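Local coordinates for MsStt7d protein (Micromonas, PDB 4IX3) that probably phosphorylates proteins using ATP, being the catalytic domain of a homologue of the state transition kinase Stt7, at residues Gly43-Val48 against Arg83-Ile88; Met67-His72 against Gly190-Cys195; Tyr71-Asn76 against Ala157-Cys162; Glu151-Leu156 against Glu330-His335. All coordinates share one frame; numbering follows the deposited sequence.

Contact 1 of 4, residues Gly43-Val48 against Arg83-Ile88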
loop_
_atom_site.group_PDB
_atom_site.type_symbol
_atom_site.label_atom_id
_atom_site.label_comp_id
_atom_site.label_asym_id
_atom_site.label_seq_id
_atom_site.Cartn_x
_atom_site.Cartn_y
_atom_site.Cartn_z
ATOM N N GLY B 43 -5.857 -16.824 24.616
ATOM C CA GLY B 43 -5.610 -16.075 25.831
ATOM C C GLY B 43 -4.168 -15.829 26.204
ATOM O O GLY B 43 -3.905 -14.915 26.956
ATOM N N ASP B 44 -3.231 -16.610 25.670
ATOM C CA ASP B 44 -1.847 -16.488 26.136
ATOM C C ASP B 44 -0.772 -16.635 25.060
ATOM O O ASP B 44 0.426 -16.703 25.401
ATOM C CB ASP B 44 -1.600 -17.470 27.277
ATOM C CG ASP B 44 -1.561 -18.921 26.815
ATOM O OD1 ASP B 44 -1.955 -19.199 25.651
ATOM O OD2 ASP B 44 -1.253 -19.779 27.690
ATOM N N GLN B 45 -1.158 -16.739 23.786
ATOM C CA GLN B 45 -0.135 -16.829 22.737
ATOM C C GLN B 45 -0.114 -15.529 21.948
ATOM O O GLN B 45 -1.118 -15.135 21.370
ATOM C CB GLN B 45 -0.388 -18.015 21.819
ATOM C CG GLN B 45 -0.380 -19.342 22.525
ATOM C CD GLN B 45 -0.625 -20.476 21.561
ATOM O OE1 GLN B 45 -0.121 -20.473 20.427
ATOM N NE2 GLN B 45 -1.479 -21.414 21.960
ATOM N N ASP B 46 1.002 -14.802 21.964
ATOM C CA ASP B 46 1.118 -13.591 21.146
ATOM C C ASP B 46 1.273 -13.938 19.676
ATOM O O ASP B 46 2.142 -14.719 19.288
ATOM C CB ASP B 46 2.319 -12.802 21.642
ATOM C CG ASP B 46 2.106 -12.283 23.034
ATOM O OD1 ASP B 46 0.956 -11.978 23.399
ATOM O OD2 ASP B 46 3.066 -12.178 23.811
ATOM N N VAL B 47 0.385 -13.368 18.863
ATOM C CA VAL B 47 0.391 -13.670 17.454
ATOM C C VAL B 47 0.374 -12.369 16.643
ATOM O O VAL B 47 0.123 -11.289 17.201
ATOM C CB VAL B 47 -0.809 -14.574 17.027
ATOM C CG1 VAL B 47 -0.642 -15.926 17.728
ATOM C CG2 VAL B 47 -2.155 -13.948 17.334
ATOM N N VAL B 48 0.605 -12.513 15.342
ATOM C CA VAL B 48 0.450 -11.411 14.389
ATOM C C VAL B 48 -0.549 -11.916 13.349
ATOM O O VAL B 48 -0.554 -13.083 12.998
ATOM C CB VAL B 48 1.821 -11.059 13.792
ATOM C CG1 VAL B 48 1.683 -10.199 12.561
ATOM C CG2 VAL B 48 2.652 -10.326 14.826
ATOM N N ARG B 83 7.064 -18.137 12.411
ATOM C CA ARG B 83 6.325 -19.397 12.325
ATOM C C ARG B 83 4.874 -19.155 11.881
ATOM O O ARG B 83 4.165 -18.347 12.471
ATOM C CB ARG B 83 6.337 -20.058 13.704
ATOM C CG ARG B 83 5.489 -21.339 13.786
ATOM C CD ARG B 83 5.771 -22.141 15.075
ATOM N NE ARG B 83 5.662 -21.338 16.303
ATOM C CZ ARG B 83 4.567 -21.239 17.062
ATOM N NH1 ARG B 83 3.462 -21.909 16.728
ATOM N NH2 ARG B 83 4.628 -20.520 18.191
ATOM N N PHE B 84 4.486 -19.886 10.846
ATOM C CA PHE B 84 3.174 -19.718 10.223
ATOM C C PHE B 84 2.177 -20.622 10.933
ATOM O O PHE B 84 2.331 -21.857 10.966
ATOM C CB PHE B 84 3.259 -20.071 8.747
ATOM C CG PHE B 84 1.958 -19.950 7.994
ATOM C CD1 PHE B 84 1.226 -18.754 8.029
ATOM C CD2 PHE B 84 1.486 -21.012 7.226
ATOM C CE1 PHE B 84 0.020 -18.649 7.309
ATOM C CE2 PHE B 84 0.339 -20.863 6.449
ATOM C CZ PHE B 84 -0.402 -19.697 6.520
ATOM N N MET B 85 1.071 -20.048 11.393
ATOM C CA MET B 85 0.079 -20.807 12.172
ATOM C C MET B 85 -1.192 -21.065 11.383
ATOM O O MET B 85 -2.050 -21.803 11.877
ATOM C CB MET B 85 -0.246 -20.033 13.453
ATOM C CG MET B 85 0.984 -19.900 14.357
ATOM S SD MET B 85 0.727 -18.911 15.855
ATOM C CE MET B 85 -0.219 -20.011 16.915
ATOM N N GLY B 86 -1.268 -20.660 10.118
ATOM C CA GLY B 86 -2.403 -20.991 9.258
ATOM C C GLY B 86 -3.295 -19.815 8.941
ATOM O O GLY B 86 -2.862 -18.662 8.982
ATOM N N CYS B 87 -4.513 -20.126 8.532
ATOM C CA CYS B 87 -5.458 -19.110 8.117
ATOM C C CYS B 87 -6.722 -19.165 8.952
ATOM O O CYS B 87 -6.970 -20.172 9.613
ATOM C CB CYS B 87 -5.777 -19.240 6.628
ATOM S SG CYS B 87 -6.826 -20.648 6.230
ATOM N N ILE B 88 -7.534 -18.112 8.862
ATOM C CA ILE B 88 -8.893 -18.102 9.435
ATOM C C ILE B 88 -9.737 -17.259 8.514
ATOM O O ILE B 88 -9.445 -16.074 8.359
ATOM C CB ILE B 88 -8.940 -17.476 10.873
ATOM C CG1 ILE B 88 -7.723 -17.882 11.698
ATOM C CG2 ILE B 88 -10.283 -17.868 11.534
ATOM C CD1 ILE B 88 -6.569 -16.882 11.673
HETATM O O HOH W 1 2.373 -19.755 19.914
#
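Met85 reaches Val47 and Gln45 in a small side-chain contact over one face of the N-lobe sheet, between two strands that are not paired with each other. Both pair with strand 106-112: Val48 bonds through its backbone to Trp111, and Met85 to Met110. The nearest approach of the main chains, Val47 CA to Met85 CA at 8.9 Å, fits one intervening strand. Met85 has CG anti to its carbonyl carbon (chi1 -63°), runs extended as far as SD and bends at chi3. Met85 SD lies 3.8 Å from Val47 CG1, the two side chains meeting at about a right angle. The bend takes Met85 CE to 3.5 Å from Gln45 OE1.

That same amide oxygen, Gln45 OE1, accepts a hydrogen bond from a water at 2.6 Å. The water in turn accepts from Arg83 NH2 at 2.9 Å and sits in the guanidinium plane, at its edge, which extends the link to the residue just before strand 84-90 begins. Phe41 of strand 34-41 touches both Val47 and Met85. Classic beta bulges occur locally, Asp44 and Gln45 facing Phe41 and Met85 and Gly86 facing Met110. Strands 45-52, 106-112 and 84-90 lie side by side here, in the antiparallel sheet of the kinase N lobe.

Contact 2 of 4, residues Met67-His72 against Gly190-Cys195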
loop_
_atom_site.group_PDB
_atom_site.type_symbol
_atom_site.label_atom_id
_atom_site.label_comp_id
_atom_site.label_asym_id
_atom_site.label_seq_id
_atom_site.Cartn_x
_atom_site.Cartn_y
_atom_site.Cartn_z
ATOM N N MET B 67 -0.227 -16.599 1.393
ATOM C CA MET B 67 -0.620 -17.791 2.138
ATOM C C MET B 67 0.038 -19.035 1.562
ATOM O O MET B 67 0.629 -19.807 2.355
ATOM C CB MET B 67 -2.146 -17.907 2.080
ATOM C CG MET B 67 -2.620 -19.145 2.830
ATOM S SD MET B 67 -4.450 -19.198 3.016
ATOM C CE MET B 67 -4.935 -19.470 1.324
ATOM N N ASP B 68 -0.073 -19.231 0.251
ATOM C CA ASP B 68 0.494 -20.411 -0.394
ATOM C C ASP B 68 2.023 -20.480 -0.114
ATOM O O ASP B 68 2.587 -21.571 0.185
ATOM C CB ASP B 68 0.304 -20.370 -1.915
ATOM C CG ASP B 68 -1.153 -20.494 -2.356
ATOM O OD1 ASP B 68 -1.979 -21.004 -1.578
ATOM O OD2 ASP B 68 -1.443 -20.138 -3.541
ATOM N N VAL B 69 2.723 -19.360 -0.301
ATOM C CA VAL B 69 4.193 -19.355 -0.107
ATOM C C VAL B 69 4.475 -19.635 1.368
ATOM O O VAL B 69 5.445 -20.356 1.675
ATOM C CB VAL B 69 4.831 -18.025 -0.598
ATOM C CG1 VAL B 69 6.309 -17.958 -0.207
ATOM C CG2 VAL B 69 4.626 -17.855 -2.097
ATOM N N ASN B 70 3.687 -19.118 2.314
ATOM C CA ASN B 70 3.892 -19.455 3.731
ATOM C C ASN B 70 3.691 -20.931 4.011
ATOM O O ASN B 70 4.467 -21.496 4.763
ATOM C CB ASN B 70 2.979 -18.645 4.643
ATOM C CG ASN B 70 3.626 -17.346 5.087
ATOM O OD1 ASN B 70 4.366 -17.334 6.069
ATOM N ND2 ASN B 70 3.351 -16.253 4.374
ATOM N N TYR B 71 2.740 -21.576 3.354
ATOM C CA TYR B 71 2.614 -23.026 3.546
ATOM C C TYR B 71 3.845 -23.716 2.986
ATOM O O TYR B 71 4.349 -24.678 3.575
ATOM C CB TYR B 71 1.344 -23.565 2.871
ATOM C CG TYR B 71 0.100 -23.383 3.710
ATOM C CD1 TYR B 71 -0.133 -24.196 4.817
ATOM C CD2 TYR B 71 -0.892 -22.477 3.354
ATOM C CE1 TYR B 71 -1.289 -24.106 5.602
ATOM C CE2 TYR B 71 -2.071 -22.398 4.100
ATOM C CZ TYR B 71 -2.255 -23.165 5.234
ATOM O OH TYR B 71 -3.409 -23.045 5.977
ATOM N N HIS B 72 4.330 -23.279 1.825
ATOM C CA HIS B 72 5.542 -23.879 1.243
ATOM C C HIS B 72 6.734 -23.749 2.177
ATOM O O HIS B 72 7.510 -24.711 2.331
ATOM C CB HIS B 72 5.839 -23.241 -0.117
ATOM C CG HIS B 72 6.935 -23.912 -0.883
ATOM N ND1 HIS B 72 6.770 -25.105 -1.504
ATOM C CD2 HIS B 72 8.237 -23.495 -1.127
ATOM C CE1 HIS B 72 7.929 -25.434 -2.106
ATOM N NE2 HIS B 72 8.818 -24.431 -1.896
ATOM N N GLY B 190 5.021 -11.338 1.607
ATOM C CA GLY B 190 3.946 -10.768 0.772
ATOM C C GLY B 190 4.335 -10.478 -0.671
ATOM O O GLY B 190 3.500 -10.445 -1.567
ATOM N N ALA B 191 5.629 -10.287 -0.930
ATOM C CA ALA B 191 6.110 -10.113 -2.295
ATOM C C ALA B 191 6.922 -11.296 -2.795
ATOM O O ALA B 191 7.487 -11.267 -3.881
ATOM C CB ALA B 191 6.953 -8.850 -2.418
ATOM N N ALA B 192 6.975 -12.359 -1.995
ATOM C CA ALA B 192 7.818 -13.460 -2.333
ATOM C C ALA B 192 7.308 -14.223 -3.552
ATOM O O ALA B 192 6.087 -14.304 -3.831
ATOM C CB ALA B 192 7.915 -14.399 -1.148
ATOM N N ALA B 193 8.244 -14.813 -4.270
ATOM C CA ALA B 193 7.942 -15.628 -5.443
ATOM C C ALA B 193 8.333 -17.075 -5.224
ATOM O O ALA B 193 9.407 -17.348 -4.668
ATOM C CB ALA B 193 8.603 -15.102 -6.720
ATOM N N LEU B 194 7.454 -17.996 -5.595
ATOM C CA LEU B 194 7.870 -19.393 -5.799
ATOM C C LEU B 194 8.271 -19.633 -7.260
ATOM O O LEU B 194 7.457 -19.439 -8.171
ATOM C CB LEU B 194 6.768 -20.378 -5.344
ATOM C CG LEU B 194 7.126 -21.853 -5.524
ATOM C CD1 LEU B 194 8.384 -22.237 -4.758
ATOM C CD2 LEU B 194 5.926 -22.711 -5.122
ATOM N N CYS B 195 9.572 -19.831 -7.475
ATOM C CA CYS B 195 10.133 -19.685 -8.818
ATOM C C CYS B 195 10.342 -21.001 -9.520
ATOM O O CYS B 195 10.863 -21.020 -10.626
ATOM C CB CYS B 195 11.489 -18.990 -8.707
ATOM S SG CYS B 195 11.372 -17.367 -7.965
#
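His72 presents a ring face to Leu194, and one turn earlier on the same helix Val69 meets Ala192 methyl to methyl. Leu194 CD1 lies 4.0 Å from the centroid of the His72 ring and 28° off its normal, a CH-pi contact over the face. The methyl is displaced toward one side of the ring: Leu194 CD1 is 3.6 Å from His72 NE2 and 3.8 Å from His72 CD2, against 4.2 Å from His72 CE1. The ring gets there because its CG stands opposite the backbone N (chi1 -172°), while the leucine chain crosses it at about a right angle. His72 NE2 is hydrogen-bonded to Cys162 O, which helps to fix the rotation of the ring over the methyl.

Val69 CG1 comes within 4.0 Å of Ala192 CB, and Val69 CA and Leu194 CA, at 6.8 Å, mark the closest backbone approach. Val164 touches Val69, His72 and Leu194 alike and so lies beside both halves of the contact.

Asp188, a magnesium ligand, is hydrogen-bonded through OD1 to Gly190 N, and Ala193 pairs with Val165 through the backbone. Here helix 59-76, the C helix, packs on the start of the activation segment, in a stretch beginning on the glycine of the DLG sequence that stands in the place of the kinase DFG motif.

Contact 3 of 4, residues Tyr71-Asn76 against Ala157-Cys162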
loop_
_atom_site.group_PDB
_atom_site.type_symbol
_atom_site.label_atom_id
_atom_site.label_comp_id
_atom_site.label_asym_id
_atom_site.label_seq_id
_atom_site.Cartn_x
_atom_site.Cartn_y
_atom_site.Cartn_z
ATOM N N TYR B 71 2.740 -21.576 3.354
ATOM C CA TYR B 71 2.614 -23.026 3.546
ATOM C C TYR B 71 3.845 -23.716 2.986
ATOM O O TYR B 71 4.349 -24.678 3.575
ATOM C CB TYR B 71 1.344 -23.565 2.871
ATOM C CG TYR B 71 0.100 -23.383 3.710
ATOM C CD1 TYR B 71 -0.133 -24.196 4.817
ATOM C CD2 TYR B 71 -0.892 -22.477 3.354
ATOM C CE1 TYR B 71 -1.289 -24.106 5.602
ATOM C CE2 TYR B 71 -2.071 -22.398 4.100
ATOM C CZ TYR B 71 -2.255 -23.165 5.234
ATOM O OH TYR B 71 -3.409 -23.045 5.977
ATOM N N HIS B 72 4.330 -23.279 1.825
ATOM C CA HIS B 72 5.542 -23.879 1.243
ATOM C C HIS B 72 6.734 -23.749 2.177
ATOM O O HIS B 72 7.510 -24.711 2.331
ATOM C CB HIS B 72 5.839 -23.241 -0.117
ATOM C CG HIS B 72 6.935 -23.912 -0.883
ATOM N ND1 HIS B 72 6.770 -25.105 -1.504
ATOM C CD2 HIS B 72 8.237 -23.495 -1.127
ATOM C CE1 HIS B 72 7.929 -25.434 -2.106
ATOM N NE2 HIS B 72 8.818 -24.431 -1.896
ATOM N N VAL B 73 6.930 -22.550 2.709
ATOM C CA VAL B 73 8.061 -22.288 3.626
ATOM C C VAL B 73 7.930 -23.063 4.933
ATOM O O VAL B 73 8.926 -23.576 5.467
ATOM C CB VAL B 73 8.214 -20.779 3.893
ATOM C CG1 VAL B 73 9.211 -20.493 5.021
ATOM C CG2 VAL B 73 8.685 -20.117 2.605
ATOM N N HIS B 74 6.710 -23.195 5.435
ATOM C CA HIS B 74 6.493 -23.958 6.644
ATOM C C HIS B 74 6.864 -25.434 6.409
ATOM O O HIS B 74 7.465 -26.077 7.282
ATOM C CB HIS B 74 5.030 -23.872 7.047
ATOM C CG HIS B 74 4.736 -24.665 8.284
ATOM N ND1 HIS B 74 4.842 -24.146 9.520
ATOM C CD2 HIS B 74 4.375 -26.001 8.436
ATOM C CE1 HIS B 74 4.499 -25.081 10.424
ATOM N NE2 HIS B 74 4.207 -26.213 9.759
ATOM N N ALA B 75 6.576 -25.976 5.223
ATOM C CA ALA B 75 6.899 -27.352 4.909
ATOM C C ALA B 75 8.376 -27.570 4.645
ATOM O O ALA B 75 8.851 -28.673 4.940
ATOM C CB ALA B 75 6.073 -27.818 3.720
ATOM N N ASN B 76 9.058 -26.575 4.065
ATOM C CA ASN B 76 10.378 -26.776 3.450
ATOM C C ASN B 76 11.553 -25.995 4.036
ATOM O O ASN B 76 12.715 -26.349 3.774
ATOM C CB ASN B 76 10.319 -26.528 1.946
ATOM C CG ASN B 76 9.455 -27.551 1.252
ATOM O OD1 ASN B 76 8.308 -27.289 0.809
ATOM N ND2 ASN B 76 9.972 -28.754 1.203
ATOM N N ALA B 157 19.639 -18.813 1.727
ATOM C CA ALA B 157 20.079 -19.978 0.989
ATOM C C ALA B 157 19.047 -21.105 1.095
ATOM O O ALA B 157 18.751 -21.768 0.094
ATOM C CB ALA B 157 21.437 -20.448 1.475
ATOM N N ARG B 158 18.500 -21.329 2.297
ATOM C CA ARG B 158 17.472 -22.378 2.424
ATOM C C ARG B 158 16.181 -22.014 1.685
ATOM O O ARG B 158 15.556 -22.881 1.033
ATOM C CB ARG B 158 17.171 -22.573 3.913
ATOM C CG ARG B 158 18.296 -23.291 4.642
ATOM C CD ARG B 158 18.062 -23.361 6.165
ATOM N NE ARG B 158 16.892 -24.198 6.414
ATOM C CZ ARG B 158 16.088 -24.092 7.467
ATOM N NH1 ARG B 158 16.274 -23.130 8.374
ATOM N NH2 ARG B 158 15.090 -24.950 7.608
ATOM N N LEU B 159 15.764 -20.735 1.685
ATOM C CA LEU B 159 14.612 -20.320 0.872
ATOM C C LEU B 159 14.861 -20.549 -0.609
ATOM O O LEU B 159 14.055 -21.159 -1.338
ATOM C CB LEU B 159 14.253 -18.864 1.163
ATOM C CG LEU B 159 13.641 -18.669 2.550
ATOM C CD1 LEU B 159 13.597 -17.209 2.965
ATOM C CD2 LEU B 159 12.231 -19.243 2.691
ATOM N N HIS B 160 16.042 -20.113 -1.058
ATOM C CA HIS B 160 16.349 -20.278 -2.468
ATOM C C HIS B 160 16.381 -21.734 -2.912
ATOM O O HIS B 160 15.950 -22.081 -4.026
ATOM C CB HIS B 160 17.659 -19.588 -2.865
ATOM C CG HIS B 160 17.644 -18.117 -2.579
ATOM N ND1 HIS B 160 18.771 -17.369 -2.435
ATOM C CD2 HIS B 160 16.577 -17.264 -2.385
ATOM C CE1 HIS B 160 18.440 -16.096 -2.157
ATOM N NE2 HIS B 160 17.098 -16.012 -2.120
ATOM N N GLU B 161 16.892 -22.603 -2.041
ATOM C CA GLU B 161 16.985 -24.042 -2.295
ATOM C C GLU B 161 15.599 -24.658 -2.548
ATOM O O GLU B 161 15.464 -25.626 -3.284
ATOM C CB GLU B 161 17.705 -24.722 -1.106
ATOM C CG GLU B 161 18.102 -26.187 -1.233
ATOM C CD GLU B 161 18.702 -26.724 0.074
ATOM O OE1 GLU B 161 19.171 -25.937 0.946
ATOM O OE2 GLU B 161 18.674 -27.955 0.267
ATOM N N CYS B 162 14.573 -24.100 -1.930
ATOM C CA CYS B 162 13.228 -24.602 -2.174
ATOM C C CYS B 162 12.435 -23.705 -3.098
ATOM O O CYS B 162 11.203 -23.829 -3.197
ATOM C CB CYS B 162 12.488 -24.913 -0.880
ATOM S SG CYS B 162 11.952 -23.467 0.053
HETATM O O HOH W 2 15.421 -26.008 4.287
HETATM O O HOH W 3 14.787 -27.123 6.265
#
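Cys162, at the end of helix 141-161, meets Asn76 and His72 and gives up more surface to the contact than any other residue. Its carbonyl oxygen takes the polar part: His72 NE2 donates to Cys162 O at 2.8 Å with an N-H...O angle of 160°. The oxygen lies near the imidazole plane at the ring edge, while the donor is tilted 18° from the carbonyl plane. Asn76 contributes its aliphatic part, with CB 3.9 Å from Cys162 CB.

Since Asn76 closes helix 59-76 and Cys162 is the first residue to leave helical geometry after helix 141-161, the C-terminal ends of two kinase helices meet here, joining the C helix of the N lobe to the E helix of the C lobe. Water carries the link further: one molecule donates to Asn76 O at 2.8 Å and accepts from Arg158 NE at 3.2 Å. A second water accepts from Arg158 NH2 at 2.6 Å and donates to Asn76 O only weakly, at 3.3 Å.

Val73 and Leu159 supply an apolar patch. Leu159 has CG beside its backbone N (chi1 -71°), and from there its branch reaches over until CD2 lies 3.7 Å from Val73 CG2. Thr80 touches both side chains.

Contact 4 of 4, residues Glu151-Leu156 against Glu330-His335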
loop_
_atom_site.group_PDB
_atom_site.type_symbol
_atom_site.label_atom_id
_atom_site.label_comp_id
_atom_site.label_asym_id
_atom_site.label_seq_id
_atom_site.Cartn_x
_atom_site.Cartn_y
_atom_site.Cartn_z
ATOM N N GLU B 151 23.288 -15.683 9.821
ATOM C CA GLU B 151 21.902 -16.182 9.949
ATOM C C GLU B 151 21.035 -15.816 8.744
ATOM O O GLU B 151 20.302 -16.648 8.195
ATOM C CB GLU B 151 21.311 -15.638 11.245
ATOM C CG GLU B 151 22.015 -16.245 12.445
ATOM C CD GLU B 151 21.728 -15.551 13.752
ATOM O OE1 GLU B 151 22.326 -15.981 14.787
ATOM O OE2 GLU B 151 20.954 -14.543 13.809
ATOM N N LEU B 152 21.128 -14.575 8.301
ATOM C CA LEU B 152 20.337 -14.128 7.148
ATOM C C LEU B 152 20.718 -14.863 5.863
ATOM O O LEU B 152 19.840 -15.348 5.125
ATOM C CB LEU B 152 20.579 -12.628 6.929
ATOM C CG LEU B 152 19.883 -12.052 5.669
ATOM C CD1 LEU B 152 18.363 -12.271 5.706
ATOM C CD2 LEU B 152 20.209 -10.555 5.606
ATOM N N LEU B 153 22.024 -14.963 5.553
ATOM C CA LEU B 153 22.441 -15.605 4.345
ATOM C C LEU B 153 22.088 -17.111 4.424
ATOM O O LEU B 153 21.704 -17.695 3.395
ATOM C CB LEU B 153 23.926 -15.416 4.056
ATOM C CG LEU B 153 24.317 -13.975 3.760
ATOM C CD1 LEU B 153 25.845 -13.883 3.802
ATOM C CD2 LEU B 153 23.794 -13.546 2.419
ATOM N N GLY B 154 22.222 -17.748 5.612
ATOM C CA GLY B 154 21.865 -19.179 5.686
ATOM C C GLY B 154 20.366 -19.367 5.430
ATOM O O GLY B 154 19.973 -20.282 4.732
ATOM N N SER B 155 19.537 -18.482 5.970
ATOM C CA SER B 155 18.086 -18.580 5.738
ATOM C C SER B 155 17.710 -18.312 4.293
ATOM O O SER B 155 16.890 -19.034 3.705
ATOM C CB SER B 155 17.334 -17.661 6.661
ATOM O OG SER B 155 17.397 -18.133 7.986
ATOM N N LEU B 156 18.289 -17.259 3.700
ATOM C CA LEU B 156 18.066 -17.018 2.270
ATOM C C LEU B 156 18.490 -18.194 1.402
ATOM O O LEU B 156 17.805 -18.565 0.453
ATOM C CB LEU B 156 18.716 -15.692 1.824
ATOM C CG LEU B 156 18.068 -14.446 2.430
ATOM C CD1 LEU B 156 18.900 -13.219 2.130
ATOM C CD2 LEU B 156 16.652 -14.292 1.859
ATOM N N GLU B 330 24.101 -18.698 -0.739
ATOM C CA GLU B 330 24.836 -19.901 -0.303
ATOM C C GLU B 330 26.343 -19.683 -0.438
ATOM O O GLU B 330 27.084 -19.961 0.518
ATOM C CB GLU B 330 24.429 -21.144 -1.097
ATOM C CG GLU B 330 25.153 -22.380 -0.575
ATOM C CD GLU B 330 25.071 -23.580 -1.510
ATOM O OE1 GLU B 330 24.707 -23.430 -2.704
ATOM O OE2 GLU B 330 25.376 -24.703 -1.053
ATOM N N ALA B 331 26.797 -19.168 -1.591
ATOM C CA ALA B 331 28.235 -18.935 -1.802
ATOM C C ALA B 331 28.803 -17.931 -0.788
ATOM O O ALA B 331 29.874 -18.173 -0.189
ATOM C CB ALA B 331 28.497 -18.506 -3.236
ATOM N N ALA B 332 28.037 -16.872 -0.539
ATOM C CA ALA B 332 28.425 -15.807 0.356
ATOM C C ALA B 332 28.660 -16.366 1.782
ATOM O O ALA B 332 29.512 -15.828 2.501
ATOM C CB ALA B 332 27.349 -14.709 0.336
ATOM N N LEU B 333 27.968 -17.427 2.183
ATOM C CA LEU B 333 28.188 -17.981 3.513
ATOM C C LEU B 333 29.602 -18.484 3.783
ATOM O O LEU B 333 30.007 -18.555 4.949
ATOM C CB LEU B 333 27.294 -19.193 3.719
ATOM C CG LEU B 333 25.979 -18.955 4.413
ATOM C CD1 LEU B 333 25.372 -20.324 4.603
ATOM C CD2 LEU B 333 26.108 -18.238 5.745
ATOM N N SER B 334 30.330 -18.858 2.728
ATOM C CA SER B 334 31.684 -19.437 2.867
ATOM C C SER B 334 32.764 -18.354 2.927
ATOM O O SER B 334 33.955 -18.624 2.939
ATOM C CB SER B 334 31.979 -20.440 1.748
ATOM O OG SER B 334 31.930 -19.787 0.492
ATOM N N HIS B 335 32.339 -17.109 2.791
ATOM C CA HIS B 335 33.286 -16.010 2.698
ATOM C C HIS B 335 34.185 -15.894 3.909
ATOM O O HIS B 335 33.775 -16.163 5.047
ATOM C CB HIS B 335 32.537 -14.703 2.437
ATOM C CG HIS B 335 33.438 -13.578 2.039
ATOM N ND1 HIS B 335 33.664 -13.196 0.748
ATOM C CD2 HIS B 335 34.238 -12.799 2.846
ATOM C CE1 HIS B 335 34.532 -12.149 0.766
ATOM N NE2 HIS B 335 34.865 -11.918 2.052
#
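Leu333 lays its branched end on the surface of helix 141-161 at Leu153 and Gly154. Its CB does not point at that helix and stands back from it; a first torsion of -95°, well away from a staggered value, brings the rest of the chain over. Leu333 CG is the first atom to arrive, 4.1 Å from Leu153 CB and equally far from Gly154 N. At the tip, Leu333 CD2 touches both Leu153 CB and Gly154 N at 3.9 Å. Leu333 CD1 lies 3.8 Å from Gly154 CA, against the backbone itself.

Leu153 points back the other way, its CD1 lying 3.9 Å from Ala332 CB. Ala332 also touches Leu314 and Leu318 of helix 302-318, while Leu153 reaches Ala253 and Phe338, which places the contact among the C-lobe helices.

A type I beta turn runs from Ala332 to His335. Ala331 O is gripped twice by one residue, by Ser334 OG at 2.7 Å, in the carbonyl plane, and by Ser334 N at 3.0 Å. The serine's polar atoms are thus bonded back to Ala331 within their own segment. Across the two segments apolar side chains meet one another and the backbone of Gly154, so van der Waals fit, not polar bonding, holds the contact.

In the fold
From the N terminus, contact 1 closes a loop that runs from strand 45-52 through helix 59-76 to strand 84-90. Contacts 2 and 3 open on that helix, inside the loop, and therefore cross contact 1. They share Tyr71 and His72, and contact 3 closes first, at 157-162, before contact 2 does at 190-195. Contact 4 opens at 151-156, within both spans, and closes only at 330-335, crossing each; it follows contact 1 in series. Direct touches connect neighbours: Phe84 with Tyr71, Leu194 with Cys162, and Ala157 with Glu330. The N-lobe sheet is thus joined through helix 59-76 to the activation segment and helix 141-161, and onward to helix 329-332 near the C terminus.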